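Local coordinates for protein Sec-alkylsulfatase (Pseudomonas sp., PDB 4AXH) that hydrolyses secondary alkyl sulfates enantioselectively, as a zinc-dependent homodimeric enzyme that turns (R)-esters into (S)-alcohols with strict inversion of configuration, at residues H568-N573 with G639-E644; V575-K580 with K608-T613; D604-L609 with K634-G639. All coordinates share one frame; numbering follows the deposited sequence.

Contact 1: residues H568-N573 with G639-E644; sequences HDMTLN and GKKLGE
A helix packs across a sheet strand where Met570 and Leu572 of strand 570-576 meet Lys641, Leu642 and Glu644 of helix 640-646, in the C-terminal domain of the alkylsulfatase. The two short axes cross at 103°. The apolar part is modest: Leu572 touches Leu642 by one branch each, CD2 to CD1 at 3.9 Å, and Met570 crosses Lys641 obliquely, with Met570 SD 3.6 Å from Lys641 O. The Met570 and Glu644 side chains slide past each other in opposite directions, Met570 CE lying 3.6 Å from Glu644 CD. Phe645, the next residue of the helix, touches both Met570 and Leu572.

Just before the strand begins the contact turns polar. Glu644 has CG anti to the backbone N (chi1 -177°), and the chain stays extended beyond it, so that the carboxylate reaches His568. His568 ND1 donates to Glu644 OE2 at 2.7 Å, nearly in the ring plane and on the anti side of the oxygen, with ring and carboxylate turned 78° apart. The other oxygen is taken one helical turn back, where Lys640 NZ donates to Glu644 OE1 at 2.8 Å from above the carboxylate plane; Lys641 NZ adds a long salt bridge to the same atom. One carboxylate thus ties its own helix turn to the strand, and two lysines beside it probably help keep it ionised and a good acceptor for the imidazole.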
ATOM      1  N   HIS A 568      13.517 -31.005  -4.771  1.00 96.97           N
ATOM      2  CA  HIS A 568      13.975 -31.381  -3.431  1.00 96.63           C
ATOM      3  C   HIS A 568      12.804 -31.379  -2.432  1.00 98.38           C
ATOM      4  O   HIS A 568      13.014 -31.176  -1.230  1.00 98.37           O
ATOM      5  CB  HIS A 568      15.136 -30.477  -2.970  1.00 98.00           C
ATOM      6  CG  HIS A 568      16.415 -30.711  -3.712  1.00101.85           C
ATOM      7  ND1 HIS A 568      17.413 -31.524  -3.195  1.00103.62           N
ATOM      8  CD2 HIS A 568      16.819 -30.230  -4.913  1.00103.95           C
ATOM      9  CE1 HIS A 568      18.388 -31.509  -4.090  1.00103.28           C
ATOM     10  NE2 HIS A 568      18.077 -30.744  -5.141  1.00103.73           N
ATOM     11  N   ASP A 569      11.573 -31.634  -2.936  1.00 92.86           N
ATOM     12  CA  ASP A 569      10.339 -31.668  -2.157  1.00 92.17           C
ATOM     13  C   ASP A 569      10.486 -32.555  -0.952  1.00 96.46           C
ATOM     14  O   ASP A 569      11.065 -33.633  -1.054  1.00 97.14           O
ATOM     15  CB  ASP A 569       9.148 -32.106  -3.022  1.00 93.94           C
ATOM     16  CG  ASP A 569       8.788 -31.173  -4.181  1.00104.10           C
ATOM     17  OD1 ASP A 569       9.613 -30.291  -4.526  1.00110.77           O
ATOM     18  OD2 ASP A 569       7.687 -31.326  -4.744  1.00104.01           O
ATOM     19  N   MET A 570      10.023 -32.066   0.201  1.00 92.53           N
ATOM     20  CA  MET A 570      10.125 -32.695   1.516  1.00 92.62           C
ATOM     21  C   MET A 570       9.237 -31.967   2.515  1.00 95.37           C
ATOM     22  O   MET A 570       8.793 -30.853   2.246  1.00 94.89           O
ATOM     23  CB  MET A 570      11.583 -32.640   2.025  1.00 95.55           C
ATOM     24  CG  MET A 570      12.149 -31.235   2.068  1.00100.25           C
ATOM     25  SD  MET A 570      13.691 -31.051   2.979  1.00105.52           S
ATOM     26  CE  MET A 570      14.857 -31.123   1.624  1.00102.21           C
ATOM     27  N   THR A 571       9.027 -32.581   3.686  1.00 91.32           N
ATOM     28  CA  THR A 571       8.255 -32.043   4.806  1.00 91.06           C
ATOM     29  C   THR A 571       9.102 -32.196   6.049  1.00 95.05           C
ATOM     30  O   THR A 571       9.739 -33.231   6.233  1.00 95.63           O
ATOM     31  CB  THR A 571       6.920 -32.760   4.963  1.00104.36           C
ATOM     32  OG1 THR A 571       7.165 -34.162   5.043  1.00109.06           O
ATOM     33  CG2 THR A 571       5.950 -32.453   3.829  1.00104.00           C
ATOM     34  N   LEU A 572       9.139 -31.162   6.888  1.00 90.59           N
ATOM     35  CA  LEU A 572       9.967 -31.152   8.087  1.00 89.82           C
ATOM     36  C   LEU A 572       9.165 -30.697   9.292  1.00 92.27           C
ATOM     37  O   LEU A 572       8.754 -29.539   9.345  1.00 93.25           O
ATOM     38  CB  LEU A 572      11.193 -30.214   7.901  1.00 90.06           C
ATOM     39  CG  LEU A 572      12.127 -30.413   6.675  1.00 95.21           C
ATOM     40  CD1 LEU A 572      11.615 -29.649   5.444  1.00 95.54           C
ATOM     41  CD2 LEU A 572      13.536 -29.927   6.986  1.00 97.80           C
ATOM     42  N   ASN A 573       8.936 -31.596  10.262  1.00 85.99           N
ATOM     43  CA  ASN A 573       8.295 -31.238  11.524  1.00 84.09           C
ATOM     44  C   ASN A 573       9.384 -30.680  12.431  1.00 84.20           C
ATOM     45  O   ASN A 573      10.528 -31.137  12.385  1.00 84.00           O
ATOM     46  CB  ASN A 573       7.634 -32.435  12.191  1.00 86.81           C
ATOM     47  CG  ASN A 573       6.278 -32.766  11.634  1.00126.95           C
ATOM     48  OD1 ASN A 573       5.610 -31.938  11.000  1.00123.80           O
ATOM     49  ND2 ASN A 573       5.824 -33.983  11.891  1.00123.94           N
ATOM     50  N   GLY A 639      17.041 -37.986   8.606  1.00 92.93           N
ATOM     51  CA  GLY A 639      17.951 -36.959   9.119  1.00 92.55           C
ATOM     52  C   GLY A 639      18.750 -36.206   8.070  1.00 95.12           C
ATOM     53  O   GLY A 639      19.131 -35.050   8.285  1.00 94.70           O
ATOM     54  N   LYS A 640      18.987 -36.856   6.917  1.00 90.42           N
ATOM     55  CA  LYS A 640      19.714 -36.311   5.766  1.00 89.56           C
ATOM     56  C   LYS A 640      19.025 -35.037   5.205  1.00 92.09           C
ATOM     57  O   LYS A 640      19.710 -34.122   4.734  1.00 91.34           O
ATOM     58  CB  LYS A 640      19.838 -37.425   4.690  1.00 91.48           C
ATOM     59  CG  LYS A 640      20.265 -37.000   3.268  1.00 93.15           C
ATOM     60  CD  LYS A 640      19.876 -38.034   2.194  1.00 93.29           C
ATOM     61  CE  LYS A 640      18.547 -37.752   1.519  1.00 99.15           C
ATOM     62  NZ  LYS A 640      18.630 -36.650   0.517  1.00103.17           N
ATOM     63  N   LYS A 641      17.676 -34.986   5.280  1.00 87.70           N
ATOM     64  CA  LYS A 641      16.849 -33.899   4.743  1.00 86.65           C
ATOM     65  C   LYS A 641      17.028 -32.533   5.411  1.00 88.28           C
ATOM     66  O   LYS A 641      16.718 -31.526   4.784  1.00 87.97           O
ATOM     67  CB  LYS A 641      15.359 -34.292   4.659  1.00 88.72           C
ATOM     68  CG  LYS A 641      15.043 -35.550   3.851  1.00 94.83           C
ATOM     69  CD  LYS A 641      14.642 -35.243   2.417  1.00101.19           C
ATOM     70  CE  LYS A 641      14.462 -36.492   1.597  1.00109.85           C
ATOM     71  NZ  LYS A 641      14.259 -36.174   0.161  1.00118.75           N
ATOM     72  N   LEU A 642      17.537 -32.481   6.653  1.00 83.07           N
ATOM     73  CA  LEU A 642      17.746 -31.202   7.326  1.00 81.93           C
ATOM     74  C   LEU A 642      18.909 -30.459   6.704  1.00 86.14           C
ATOM     75  O   LEU A 642      18.738 -29.311   6.292  1.00 86.12           O
ATOM     76  CB  LEU A 642      17.926 -31.338   8.847  1.00 81.40           C
ATOM     77  CG  LEU A 642      17.861 -30.029   9.638  1.00 85.39           C
ATOM     78  CD1 LEU A 642      16.524 -29.329   9.436  1.00 85.25           C
ATOM     79  CD2 LEU A 642      18.063 -30.277  11.117  1.00 87.29           C
ATOM     80  N   GLY A 643      20.053 -31.136   6.601  1.00 82.19           N
ATOM     81  CA  GLY A 643      21.263 -30.585   6.000  1.00 82.27           C
ATOM     82  C   GLY A 643      21.039 -30.179   4.558  1.00 86.93           C
ATOM     83  O   GLY A 643      21.583 -29.164   4.101  1.00 85.85           O
ATOM     84  N   GLU A 644      20.205 -30.981   3.851  1.00 84.27           N
ATOM     85  CA  GLU A 644      19.764 -30.792   2.470  1.00 84.62           C
ATOM     86  C   GLU A 644      18.993 -29.468   2.402  1.00 87.29           C
ATOM     87  O   GLU A 644      19.321 -28.604   1.579  1.00 87.48           O
ATOM     88  CB  GLU A 644      18.851 -31.977   2.051  1.00 86.64           C
ATOM     89  CG  GLU A 644      18.378 -31.959   0.601  1.00103.30           C
ATOM     90  CD  GLU A 644      17.498 -33.117   0.144  1.00137.56           C
ATOM     91  OE1 GLU A 644      17.403 -34.135   0.869  1.00129.55           O
ATOM     92  OE2 GLU A 644      16.918 -33.008  -0.961  1.00139.75           O
TER

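Contact 2: residues V575-K580 with K608-T613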
ATOM      1  N   VAL A 575       9.857 -29.369  16.567  1.00 71.15           N
ATOM      2  CA  VAL A 575       9.260 -29.400  17.902  1.00 69.44           C
ATOM      3  C   VAL A 575      10.147 -28.732  18.900  1.00 73.98           C
ATOM      4  O   VAL A 575      11.316 -29.089  19.035  1.00 73.36           O
ATOM      5  CB  VAL A 575       8.616 -30.752  18.358  1.00 72.18           C
ATOM      6  CG1 VAL A 575       8.771 -31.871  17.319  1.00 72.08           C
ATOM      7  CG2 VAL A 575       9.076 -31.198  19.746  1.00 71.49           C
ATOM      8  N   PHE A 576       9.606 -27.705  19.547  1.00 72.30           N
ATOM      9  CA  PHE A 576      10.314 -26.883  20.512  1.00 73.21           C
ATOM     10  C   PHE A 576       9.787 -27.146  21.917  1.00 81.61           C
ATOM     11  O   PHE A 576       8.746 -26.613  22.311  1.00 81.49           O
ATOM     12  CB  PHE A 576      10.204 -25.399  20.118  1.00 74.72           C
ATOM     13  CG  PHE A 576      10.892 -25.030  18.826  1.00 75.47           C
ATOM     14  CD1 PHE A 576      10.225 -25.134  17.608  1.00 77.63           C
ATOM     15  CD2 PHE A 576      12.189 -24.536  18.827  1.00 77.87           C
ATOM     16  CE1 PHE A 576      10.852 -24.768  16.411  1.00 80.47           C
ATOM     17  CE2 PHE A 576      12.815 -24.171  17.632  1.00 79.11           C
ATOM     18  CZ  PHE A 576      12.144 -24.291  16.430  1.00 78.54           C
ATOM     19  N   GLU A 577      10.498 -28.009  22.650  1.00 82.30           N
ATOM     20  CA  GLU A 577      10.170 -28.459  24.005  1.00 84.77           C
ATOM     21  C   GLU A 577      10.021 -27.330  25.028  1.00 91.74           C
ATOM     22  O   GLU A 577       9.085 -27.353  25.836  1.00 92.10           O
ATOM     23  CB  GLU A 577      11.148 -29.558  24.493  1.00 86.87           C
ATOM     24  CG  GLU A 577      12.637 -29.275  24.269  1.00101.93           C
ATOM     25  CD  GLU A 577      13.450 -30.247  23.414  1.00122.21           C
ATOM     26  OE1 GLU A 577      12.865 -30.932  22.543  1.00113.63           O
ATOM     27  OE2 GLU A 577      14.689 -30.302  23.606  1.00107.74           O
ATOM     28  N   ASP A 578      10.919 -26.333  24.966  1.00 89.01           N
ATOM     29  CA  ASP A 578      10.911 -25.169  25.856  1.00 89.10           C
ATOM     30  C   ASP A 578       9.731 -24.219  25.574  1.00 93.38           C
ATOM     31  O   ASP A 578       9.348 -23.441  26.454  1.00 93.48           O
ATOM     32  CB  ASP A 578      12.247 -24.407  25.735  1.00 90.91           C
ATOM     33  CG  ASP A 578      12.461 -23.727  24.396  1.00100.04           C
ATOM     34  OD1 ASP A 578      12.175 -24.364  23.351  1.00100.66           O
ATOM     35  OD2 ASP A 578      12.896 -22.550  24.392  1.00104.54           O
ATOM     36  N   LEU A 579       9.184 -24.272  24.342  1.00 89.52           N
ATOM     37  CA  LEU A 579       8.096 -23.420  23.860  1.00 89.18           C
ATOM     38  C   LEU A 579       6.755 -24.116  23.814  1.00 92.57           C
ATOM     39  O   LEU A 579       5.746 -23.439  23.596  1.00 92.23           O
ATOM     40  CB  LEU A 579       8.418 -22.953  22.431  1.00 89.31           C
ATOM     41  CG  LEU A 579       9.226 -21.684  22.265  1.00 93.96           C
ATOM     42  CD1 LEU A 579       9.929 -21.687  20.941  1.00 93.94           C
ATOM     43  CD2 LEU A 579       8.333 -20.463  22.335  1.00 97.01           C
ATOM     44  N   LYS A 580       6.739 -25.465  23.943  1.00 88.50           N
ATOM     45  CA  LYS A 580       5.553 -26.323  23.806  1.00 87.68           C
ATOM     46  C   LYS A 580       4.806 -26.028  22.478  1.00 90.27           C
ATOM     47  O   LYS A 580       3.572 -26.053  22.401  1.00 89.80           O
ATOM     48  CB  LYS A 580       4.669 -26.377  25.088  1.00 90.01           C
ATOM     49  CG  LYS A 580       3.921 -25.099  25.503  1.00101.88           C
ATOM     50  CD  LYS A 580       2.946 -25.355  26.658  1.00111.00           C
ATOM     51  CE  LYS A 580       2.377 -24.085  27.253  1.00119.46           C
ATOM     52  NZ  LYS A 580       1.341 -23.460  26.389  1.00126.07           N
ATOM     53  N   LYS A 608      13.630 -32.046  16.923  1.00 83.63           N
ATOM     54  CA  LYS A 608      13.429 -31.707  18.332  1.00 83.92           C
ATOM     55  C   LYS A 608      14.626 -30.877  18.808  1.00 89.08           C
ATOM     56  O   LYS A 608      15.766 -31.325  18.678  1.00 89.63           O
ATOM     57  CB  LYS A 608      13.283 -32.966  19.204  1.00 86.50           C
ATOM     58  CG  LYS A 608      12.131 -33.899  18.813  1.00101.04           C
ATOM     59  CD  LYS A 608      11.559 -34.662  20.023  1.00109.17           C
ATOM     60  CE  LYS A 608      12.488 -35.679  20.664  1.00108.82           C
ATOM     61  NZ  LYS A 608      12.050 -36.037  22.041  1.00105.16           N
ATOM     62  N   LEU A 609      14.363 -29.658  19.321  1.00 84.73           N
ATOM     63  CA  LEU A 609      15.352 -28.684  19.812  1.00 83.72           C
ATOM     64  C   LEU A 609      14.647 -27.650  20.656  1.00 87.63           C
ATOM     65  O   LEU A 609      13.429 -27.721  20.818  1.00 87.69           O
ATOM     66  CB  LEU A 609      16.084 -27.987  18.630  1.00 83.53           C
ATOM     67  CG  LEU A 609      15.329 -26.935  17.766  1.00 87.62           C
ATOM     68  CD1 LEU A 609      16.262 -26.297  16.769  1.00 89.92           C
ATOM     69  CD2 LEU A 609      14.170 -27.539  16.989  1.00 87.14           C
ATOM     70  N   THR A 610      15.400 -26.675  21.165  1.00 84.70           N
ATOM     71  CA  THR A 610      14.857 -25.568  21.953  1.00 85.11           C
ATOM     72  C   THR A 610      15.087 -24.249  21.195  1.00 91.36           C
ATOM     73  O   THR A 610      15.961 -24.206  20.320  1.00 92.03           O
ATOM     74  CB  THR A 610      15.481 -25.531  23.369  1.00 87.08           C
ATOM     75  OG1 THR A 610      16.837 -25.087  23.303  1.00 82.10           O
ATOM     76  CG2 THR A 610      15.391 -26.860  24.089  1.00 83.95           C
ATOM     77  N   LYS A 611      14.324 -23.178  21.535  1.00 87.52           N
ATOM     78  CA  LYS A 611      14.519 -21.858  20.917  1.00 86.91           C
ATOM     79  C   LYS A 611      15.967 -21.354  21.143  1.00 88.90           C
ATOM     80  O   LYS A 611      16.601 -21.022  20.137  1.00 87.83           O
ATOM     81  CB  LYS A 611      13.477 -20.825  21.386  1.00 89.62           C
ATOM     82  CG  LYS A 611      13.449 -19.547  20.522  1.00104.31           C
ATOM     83  CD  LYS A 611      13.444 -18.272  21.375  1.00112.51           C
ATOM     84  CE  LYS A 611      13.569 -17.004  20.565  1.00114.09           C
ATOM     85  NZ  LYS A 611      13.409 -15.784  21.411  1.00119.70           N
ATOM     86  N   PRO A 612      16.558 -21.386  22.384  1.00 84.54           N
ATOM     87  CA  PRO A 612      17.960 -20.938  22.524  1.00 84.00           C
ATOM     88  C   PRO A 612      18.957 -21.674  21.615  1.00 86.73           C
ATOM     89  O   PRO A 612      19.872 -21.027  21.111  1.00 85.48           O
ATOM     90  CB  PRO A 612      18.259 -21.097  24.022  1.00 85.78           C
ATOM     91  CG  PRO A 612      17.168 -21.941  24.575  1.00 90.42           C
ATOM     92  CD  PRO A 612      15.980 -21.752  23.699  1.00 85.94           C
ATOM     93  N   THR A 613      18.740 -22.995  21.342  1.00 83.45           N
ATOM     94  CA  THR A 613      19.598 -23.765  20.428  1.00 82.99           C
ATOM     95  C   THR A 613      19.339 -23.347  18.982  1.00 84.69           C
ATOM     96  O   THR A 613      20.300 -23.137  18.249  1.00 83.81           O
ATOM     97  CB  THR A 613      19.558 -25.298  20.654  1.00 92.50           C
ATOM     98  OG1 THR A 613      18.348 -25.856  20.148  1.00 94.51           O
ATOM     99  CG2 THR A 613      19.803 -25.705  22.112  1.00 89.77           C
TER
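Leu609 lays its CD2 methyl over one face of the Phe576 ring, 4.0 Å from the centroid and 22° off the normal, displaced toward the rim. The closest ring atom is CE2, at 3.7 Å from that methyl, and the two side chains run side by side in the same direction. At the ring's edge stand the carbonyl carbon of Thr610 and the backbone N of Lys611. Leu614 of helix 611-618 also touches both Phe576 and Leu609, extending this apolar patch.

The backbones beneath are neighbouring parallel strands, 570-576 and 605-609, in the five-stranded mixed sheet of the C-terminal domain, and the contact lies where both end. Leu609 N donates to Val575 O at 3.1 Å, while the return bond from Glu577 N to Leu609 O is weak. On the sheet face opposite the Phe576 ring, Val575 and Lys608 lie alongside each other, both valine methyls near CG of the lysine.

Past the strands, the segment after Phe576 turns away, while 608-613 enters helix 611-618, for which Thr610 is the N-cap residue. Asp578 reaches over to this helix start: CG sits between the backbone N and the carbonyl carbon (chi1 68°), and OD1 accepts from Lys611 N at 3.1 Å on its syn side, with OD2 held more weakly by the same N-H. That second oxygen also meets Pro612 CD tip to tip, at 3.3 Å. Leu579 CD1 rests on Lys611 CB at 3.7 Å, and the lysine carries its amine onward to the carbonyl O of Arg545.

Contact 3: residues D604-L609 with K634-G639; sequences DVTVKL and KLDGDG
The carboxylate of Asp636 is met at its edge by the hydroxyl of Thr606, which donates to the anti lone pair of OD2 at 3.2 Å. Asp636 is modelled in two conformers, so this side-chain bond is less certain than the backbone pairing. The two side chains stand side by side and point the same way; Thr606 OG1 is anti to its own carbonyl carbon (chi1 -56°), on the flank turned to the acid.

Strands 605-609 and 634-637 run antiparallel here. Thr606 with Asp636 and Lys608 with Lys634 are hydrogen-bonded pairs, each closed by two backbone bonds. Between them Val607 and Leu635 form a non-hydrogen-bonded pair on the other face, joined through CG1 and CD2 at 3.8 Å, where Leu642 of helix 640-646 touches both.

At the far end Gly637 takes a positive phi (77°), easily adopted by glycine, and the turn there brings Asp638 N to Asp604 O at 2.7 Å; Asp638 is the centre of an inverse gamma turn. Asp604 sends its own carboxylate the other way, to Thr571 N. Lys608 NZ and Lys634 NZ, 6.3 Å apart, would mildly repel if both are charged, a cost the paired backbone bonds probably offset.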
ATOM      1  N   ASP A 604       8.946 -36.334   6.534  1.00101.47           N
ATOM      2  CA  ASP A 604      10.231 -36.930   6.167  1.00100.40           C
ATOM      3  C   ASP A 604      11.239 -36.891   7.320  1.00102.93           C
ATOM      4  O   ASP A 604      11.986 -37.850   7.508  1.00103.59           O
ATOM      5  CB  ASP A 604      10.820 -36.244   4.920  1.00102.08           C
ATOM      6  CG  ASP A 604       9.953 -36.355   3.679  1.00115.11           C
ATOM      7  OD1 ASP A 604       9.892 -37.457   3.092  1.00116.24           O
ATOM      8  OD2 ASP A 604       9.321 -35.351   3.309  1.00123.17           O
ATOM      9  N   VAL A 605      11.265 -35.779   8.077  1.00 96.88           N
ATOM     10  CA  VAL A 605      12.181 -35.552   9.203  1.00 95.23           C
ATOM     11  C   VAL A 605      11.431 -34.825  10.320  1.00 96.49           C
ATOM     12  O   VAL A 605      10.473 -34.105  10.037  1.00 95.62           O
ATOM     13  CB  VAL A 605      13.433 -34.739   8.770  1.00 98.78           C
ATOM     14  CG1 VAL A 605      14.694 -35.238   9.437  1.00 98.20           C
ATOM     15  CG2 VAL A 605      13.585 -34.677   7.269  1.00 98.70           C
ATOM     16  N   THR A 606      11.856 -35.023  11.585  1.00 91.64           N
ATOM     17  CA  THR A 606      11.297 -34.379  12.781  1.00 90.54           C
ATOM     18  C   THR A 606      12.465 -33.805  13.569  1.00 91.22           C
ATOM     19  O   THR A 606      13.429 -34.513  13.835  1.00 90.43           O
ATOM     20  CB  THR A 606      10.344 -35.324  13.547  1.00101.35           C
ATOM     21  OG1 THR A 606       9.324 -35.778  12.647  1.00105.37           O
ATOM     22  CG2 THR A 606       9.700 -34.661  14.775  1.00 97.35           C
ATOM     23  N   VAL A 607      12.430 -32.501  13.841  1.00 86.14           N
ATOM     24  CA  VAL A 607      13.529 -31.786  14.493  1.00 84.90           C
ATOM     25  C   VAL A 607      13.170 -31.304  15.904  1.00 87.77           C
ATOM     26  O   VAL A 607      12.499 -30.282  16.062  1.00 87.49           O
ATOM     27  CB  VAL A 607      14.084 -30.631  13.600  1.00 87.81           C
ATOM     28  CG1 VAL A 607      15.493 -30.241  14.022  1.00 87.18           C
ATOM     29  CG2 VAL A 607      14.050 -30.983  12.108  1.00 87.42           C
ATOM     30  N   LYS A 608      13.630 -32.046  16.923  1.00 83.63           N
ATOM     31  CA  LYS A 608      13.429 -31.707  18.332  1.00 83.92           C
ATOM     32  C   LYS A 608      14.626 -30.877  18.808  1.00 89.08           C
ATOM     33  O   LYS A 608      15.766 -31.325  18.678  1.00 89.63           O
ATOM     34  CB  LYS A 608      13.283 -32.966  19.204  1.00 86.50           C
ATOM     35  CG  LYS A 608      12.131 -33.899  18.813  1.00101.04           C
ATOM     36  CD  LYS A 608      11.559 -34.662  20.023  1.00109.17           C
ATOM     37  CE  LYS A 608      12.488 -35.679  20.664  1.00108.82           C
ATOM     38  NZ  LYS A 608      12.050 -36.037  22.041  1.00105.16           N
ATOM     39  N   LEU A 609      14.363 -29.658  19.321  1.00 84.73           N
ATOM     40  CA  LEU A 609      15.352 -28.684  19.812  1.00 83.72           C
ATOM     41  C   LEU A 609      14.647 -27.650  20.656  1.00 87.63           C
ATOM     42  O   LEU A 609      13.429 -27.721  20.818  1.00 87.69           O
ATOM     43  CB  LEU A 609      16.084 -27.987  18.630  1.00 83.53           C
ATOM     44  CG  LEU A 609      15.329 -26.935  17.766  1.00 87.62           C
ATOM     45  CD1 LEU A 609      16.262 -26.297  16.769  1.00 89.92           C
ATOM     46  CD2 LEU A 609      14.170 -27.539  16.989  1.00 87.14           C
ATOM     47  N   LYS A 634      17.923 -33.408  18.220  1.00100.33           N
ATOM     48  CA  LYS A 634      17.575 -34.817  18.039  1.00100.18           C
ATOM     49  C   LYS A 634      16.696 -34.958  16.795  1.00104.48           C
ATOM     50  O   LYS A 634      15.788 -34.147  16.587  1.00104.88           O
ATOM     51  CB  LYS A 634      16.893 -35.399  19.289  1.00102.17           C
ATOM     52  CG  LYS A 634      17.823 -35.497  20.495  1.00107.69           C
ATOM     53  CD  LYS A 634      17.239 -36.377  21.582  1.00113.23           C
ATOM     54  CE  LYS A 634      18.015 -36.244  22.870  1.00117.35           C
ATOM     55  NZ  LYS A 634      17.958 -37.481  23.685  1.00122.10           N
ATOM     56  N   LEU A 635      16.991 -35.959  15.954  1.00100.28           N
ATOM     57  CA  LEU A 635      16.247 -36.169  14.717  1.00 99.71           C
ATOM     58  C   LEU A 635      15.554 -37.523  14.607  1.00104.48           C
ATOM     59  O   LEU A 635      16.126 -38.557  14.967  1.00105.43           O
ATOM     60  CB  LEU A 635      17.142 -35.985  13.480  1.00 99.51           C
ATOM     61  CG  LEU A 635      18.108 -34.816  13.425  1.00104.37           C
ATOM     62  CD1 LEU A 635      19.086 -35.021  12.299  1.00104.99           C
ATOM     63  CD2 LEU A 635      17.381 -33.496  13.227  1.00107.04           C
ATOM     64  N   ASP A 636      14.317 -37.488  14.072  1.00 99.40           N
ATOM     65  CA  ASP A 636      13.452 -38.639  13.788  0.50 98.78           C
ATOM     66  C   ASP A 636      13.273 -38.652  12.268  1.00101.65           C
ATOM     67  O   ASP A 636      13.203 -37.582  11.651  1.00100.63           O
ATOM     68  CB  ASP A 636      12.093 -38.497  14.516  0.50100.54           C
ATOM     69  CG  ASP A 636      10.948 -39.342  13.969  0.50110.18           C
ATOM     70  OD1 ASP A 636      10.916 -40.557  14.257  0.50111.34           O
ATOM     71  OD2 ASP A 636      10.072 -38.779  13.275  0.50114.18           O
ATOM     72  N   GLY A 637      13.243 -39.840  11.676  1.00 97.49           N
ATOM     73  CA  GLY A 637      13.089 -39.975  10.234  1.00 96.74           C
ATOM     74  C   GLY A 637      14.362 -39.684   9.459  1.00 98.91           C
ATOM     75  O   GLY A 637      15.469 -39.819   9.992  1.00 98.37           O
ATOM     76  N   ASP A 638      14.202 -39.275   8.189  1.00 94.12           N
ATOM     77  CA  ASP A 638      15.286 -39.006   7.247  1.00 93.59           C
ATOM     78  C   ASP A 638      16.138 -37.783   7.642  1.00 97.55           C
ATOM     79  O   ASP A 638      16.010 -36.713   7.042  1.00 97.99           O
ATOM     80  CB  ASP A 638      14.721 -38.891   5.808  1.00 95.10           C
ATOM     81  CG  ASP A 638      15.686 -39.200   4.682  1.00103.80           C
ATOM     82  OD1 ASP A 638      16.923 -39.117   4.913  1.00104.45           O
ATOM     83  OD2 ASP A 638      15.208 -39.494   3.554  1.00108.08           O
ATOM     84  N   GLY A 639      17.041 -37.986   8.606  1.00 92.93           N
ATOM     85  CA  GLY A 639      17.951 -36.959   9.119  1.00 92.55           C
ATOM     86  C   GLY A 639      18.750 -36.206   8.070  1.00 95.12           C
ATOM     87  O   GLY A 639      19.131 -35.050   8.285  1.00 94.70           O
TER

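In the fold
All three contacts belong to the C-terminal domain, by family SCP2-like and distinct from the metallo-beta-lactamase part that holds the zinc ions; they therefore shape this domain's own core, not the active site. In its mixed sheet the strand order 591-596, 581-588, 570-576, 605-609, 634-637 puts contacts 2 and 3 on the two sides of strand 605-609, centres about 13 Å apart. Contact 1 lies about 9 Å from contact 3, centre to centre, and about 18 Å from contact 2; it uses the start of strand 570-576, contact 2 its end. Along the chain, contact 1 spans the other two. Strand 634-637 leads through Gly639 into helix 640-646, which folds back over the sheet.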